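Local coordinates for protein probable threonyl-tRNA synthetase 1 (Aeropyrum pernix, PDB 3A32) that probably catalyses the ATP-dependent attachment of threonine to tRNA(Thr) as a zinc-dependent, homodimeric class II synthetase that lacks an editing domain of its own, at residues E80-S85 with V107-C112. Sequence-based numbering, arbitrary orientation.
Sequences ELFKVS and VKPMNC. With ZN (zinc ion), chain G.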
ATOM      1  N   GLU A  80      12.740  21.576 -10.422  1.00 11.87           N
ATOM      2  CA  GLU A  80      13.795  21.189 -11.378  1.00 12.96           C
ATOM      3  C   GLU A  80      13.436  19.861 -12.051  1.00 12.62           C
ATOM      4  O   GLU A  80      13.715  19.619 -13.228  1.00 13.19           O
ATOM      5  CB  GLU A  80      15.157  21.051 -10.717  1.00 12.98           C
ATOM      6  CG  GLU A  80      15.693  22.328 -10.105  1.00 17.54           C
ATOM      7  CD  GLU A  80      15.782  23.470 -11.110  1.00 21.68           C
ATOM      8  OE1 GLU A  80      16.353  23.199 -12.183  1.00 20.07           O
ATOM      9  OE2 GLU A  80      15.268  24.602 -10.823  1.00 22.75           O
ATOM     10  N   LEU A  81      12.784  18.994 -11.303  1.00 13.27           N
ATOM     11  CA  LEU A  81      12.464  17.699 -11.853  1.00 13.89           C
ATOM     12  C   LEU A  81      11.523  17.855 -13.057  1.00 13.99           C
ATOM     13  O   LEU A  81      11.689  17.163 -14.071  1.00 13.57           O
ATOM     14  CB  LEU A  81      11.881  16.774 -10.772  1.00 12.79           C
ATOM     15  CG  LEU A  81      11.508  15.372 -11.229  1.00 12.46           C
ATOM     16  CD1 LEU A  81      12.708  14.621 -11.799  1.00 13.05           C
ATOM     17  CD2 LEU A  81      10.880  14.624 -10.055  1.00 11.03           C
ATOM     18  N   PHE A  82      10.566  18.774 -12.924  1.00 13.83           N
ATOM     19  CA  PHE A  82       9.529  18.998 -13.924  1.00 15.31           C
ATOM     20  C   PHE A  82       9.961  20.032 -14.971  1.00 16.06           C
ATOM     21  O   PHE A  82       9.412  20.036 -16.068  1.00 16.46           O
ATOM     22  CB  PHE A  82       8.175  19.330 -13.265  1.00 14.96           C
ATOM     23  CG  PHE A  82       7.761  18.310 -12.219  1.00 16.77           C
ATOM     24  CD1 PHE A  82       7.413  16.998 -12.593  1.00 15.41           C
ATOM     25  CD2 PHE A  82       7.764  18.638 -10.868  1.00 13.10           C
ATOM     26  CE1 PHE A  82       7.076  16.028 -11.594  1.00 14.26           C
ATOM     27  CE2 PHE A  82       7.390  17.682  -9.896  1.00 16.43           C
ATOM     28  CZ  PHE A  82       7.070  16.372 -10.270  1.00 12.62           C
ATOM     29  N   LYS A  83      10.954  20.859 -14.654  1.00 16.36           N
ATOM     30  CA  LYS A  83      11.635  21.687 -15.661  1.00 18.08           C
ATOM     31  C   LYS A  83      12.366  20.821 -16.696  1.00 19.66           C
ATOM     32  O   LYS A  83      12.258  21.091 -17.893  1.00 19.18           O
ATOM     33  CB  LYS A  83      12.643  22.650 -15.014  1.00 17.22           C
ATOM     34  CG  LYS A  83      11.969  23.823 -14.262  1.00 18.59           C
ATOM     35  CD  LYS A  83      12.983  24.734 -13.577  1.00 19.22           C
ATOM     36  CE  LYS A  83      12.325  25.895 -12.822  1.00 17.67           C
ATOM     37  NZ  LYS A  83      13.398  26.750 -12.161  1.00 19.65           N
ATOM     38  N   VAL A  84      13.093  19.782 -16.244  1.00 21.04           N
ATOM     39  CA  VAL A  84      13.809  18.872 -17.164  1.00 22.12           C
ATOM     40  C   VAL A  84      12.851  18.095 -18.047  1.00 22.97           C
ATOM     41  O   VAL A  84      13.112  17.891 -19.221  1.00 21.69           O
ATOM     42  CB  VAL A  84      14.781  17.888 -16.422  1.00 22.75           C
ATOM     43  CG1 VAL A  84      15.370  16.885 -17.421  1.00 21.98           C
ATOM     44  CG2 VAL A  84      15.928  18.687 -15.680  1.00 21.95           C
ATOM     45  N   SER A  85      11.716  17.693 -17.487  1.00 25.18           N
ATOM     46  CA  SER A  85      10.788  16.838 -18.233  1.00 27.25           C
ATOM     47  C   SER A  85      10.061  17.373 -19.494  1.00 29.41           C
ATOM     48  O   SER A  85       9.505  16.586 -20.240  1.00 30.61           O
ATOM     49  CB  SER A  85       9.922  15.961 -17.314  1.00 26.99           C
ATOM     50  OG  SER A  85       9.254  16.693 -16.331  1.00 25.17           O
ATOM     51  N   VAL A 107       3.792  19.485  -5.556  1.00  8.06           N
ATOM     52  CA  VAL A 107       3.161  18.223  -5.304  1.00  6.67           C
ATOM     53  C   VAL A 107       3.145  17.526  -6.666  1.00  8.22           C
ATOM     54  O   VAL A 107       2.734  18.117  -7.700  1.00  9.34           O
ATOM     55  CB  VAL A 107       1.733  18.432  -4.715  1.00  6.46           C
ATOM     56  CG1 VAL A 107       1.103  17.115  -4.322  1.00  4.50           C
ATOM     57  CG2 VAL A 107       1.823  19.375  -3.469  1.00  3.18           C
ATOM     58  N   LYS A 108       3.663  16.300  -6.682  1.00  7.69           N
ATOM     59  CA  LYS A 108       3.823  15.495  -7.884  1.00  7.18           C
ATOM     60  C   LYS A 108       2.499  15.389  -8.651  1.00  7.92           C
ATOM     61  O   LYS A 108       1.481  14.935  -8.082  1.00  6.46           O
ATOM     62  CB  LYS A 108       4.281  14.100  -7.443  1.00  7.60           C
ATOM     63  CG  LYS A 108       4.508  13.083  -8.504  1.00  8.27           C
ATOM     64  CD  LYS A 108       5.062  11.760  -7.933  1.00  4.57           C
ATOM     65  CE  LYS A 108       4.037  11.000  -7.090  1.00  2.00           C
ATOM     66  NZ  LYS A 108       4.651   9.687  -6.697  1.00  2.00           N
ATOM     67  N   PRO A 109       2.490  15.836  -9.928  1.00  8.67           N
ATOM     68  CA  PRO A 109       1.317  15.580 -10.795  1.00  9.18           C
ATOM     69  C   PRO A 109       1.452  14.315 -11.654  1.00 10.72           C
ATOM     70  O   PRO A 109       0.451  13.817 -12.189  1.00 10.38           O
ATOM     71  CB  PRO A 109       1.275  16.840 -11.690  1.00  8.87           C
ATOM     72  CG  PRO A 109       2.729  17.267 -11.824  1.00  7.95           C
ATOM     73  CD  PRO A 109       3.501  16.669 -10.628  1.00  7.63           C
ATOM     74  N   MET A 110       2.676  13.794 -11.788  1.00 12.22           N
ATOM     75  CA  MET A 110       2.908  12.583 -12.567  1.00 14.68           C
ATOM     76  C   MET A 110       4.110  11.858 -12.020  1.00 12.12           C
ATOM     77  O   MET A 110       4.997  12.510 -11.454  1.00 12.24           O
ATOM     78  CB  MET A 110       3.157  12.954 -14.037  1.00 14.86           C
ATOM     79  CG  MET A 110       4.363  13.874 -14.303  1.00 18.39           C
ATOM     80  SD  MET A 110       4.254  14.744 -15.939  1.00 25.13           S
ATOM     81  CE  MET A 110       2.785  13.951 -16.659  1.00 27.92           C
ATOM     82  N   ASN A 111       4.158  10.529 -12.189  1.00  9.74           N
ATOM     83  CA  ASN A 111       5.285   9.706 -11.637  1.00  7.45           C
ATOM     84  C   ASN A 111       6.445   9.546 -12.581  1.00  7.11           C
ATOM     85  O   ASN A 111       7.547   9.181 -12.154  1.00  7.24           O
ATOM     86  CB  ASN A 111       4.847   8.310 -11.224  1.00  6.26           C
ATOM     87  CG  ASN A 111       3.623   8.310 -10.344  1.00  6.28           C
ATOM     88  OD1 ASN A 111       2.583   7.750 -10.696  1.00  8.86           O
ATOM     89  ND2 ASN A 111       3.733   8.917  -9.201  1.00  5.27           N
ATOM     90  N   CYS A 112       6.196   9.811 -13.866  1.00  6.56           N
ATOM     91  CA  CYS A 112       7.188   9.617 -14.959  1.00  7.11           C
ATOM     92  C   CYS A 112       8.648  10.023 -14.727  1.00  7.14           C
ATOM     93  O   CYS A 112       9.534   9.206 -14.991  1.00  8.69           O
ATOM     94  CB  CYS A 112       6.693  10.252 -16.300  1.00  6.81           C
ATOM     95  SG  CYS A 112       4.887  10.546 -16.398  1.00  9.17           S
TER
HETATM   96 ZN    ZN G 708       4.100   8.625 -17.350  1.00 11.72          ZN
HETATM   97  O   HOH W   1       2.336   7.759 -16.869  1.00 15.13           O
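Apolar packing joins F82, on the short helix 80-84, to P109 in the loop that leads from strand 103-107 to helix 112-126. The proline sets its CD over one face of the phenyl ring, a CH-pi contact 4.0 Å from the ring centroid and 29° off the normal; its closest approach is P109 CD to F82 CZ, 3.6 Å. With CG beside the backbone N (chi1 -52°) and anti to the carbonyl carbon, the F82 ring reaches across to the loop. Around the rest of the ring, K108 CA comes in obliquely and M110 O lies at the edge, 4.1 Å from F82 CE1. M95, from outside the two segments, touches both F82 and P109.

The polar bonds lie within the helix or lead outside the pair: K83 NZ meets E80 OE2 in a salt bridge of 3.1 Å, on the syn side but tilted 29° out of the carboxylate plane, while P109 O accepts a hydrogen bond from R144 NE.

Three residues on from P109, at the start of helix 112-126, C112 SG binds zinc at 2.3 Å, with H166, H310 and a water completing the shell. Helix 80-84 packs, through F82, on the loop that leads to C112 of the Cys-His-His zinc site characteristic of threonyl-tRNA synthetases, within the class II catalytic core.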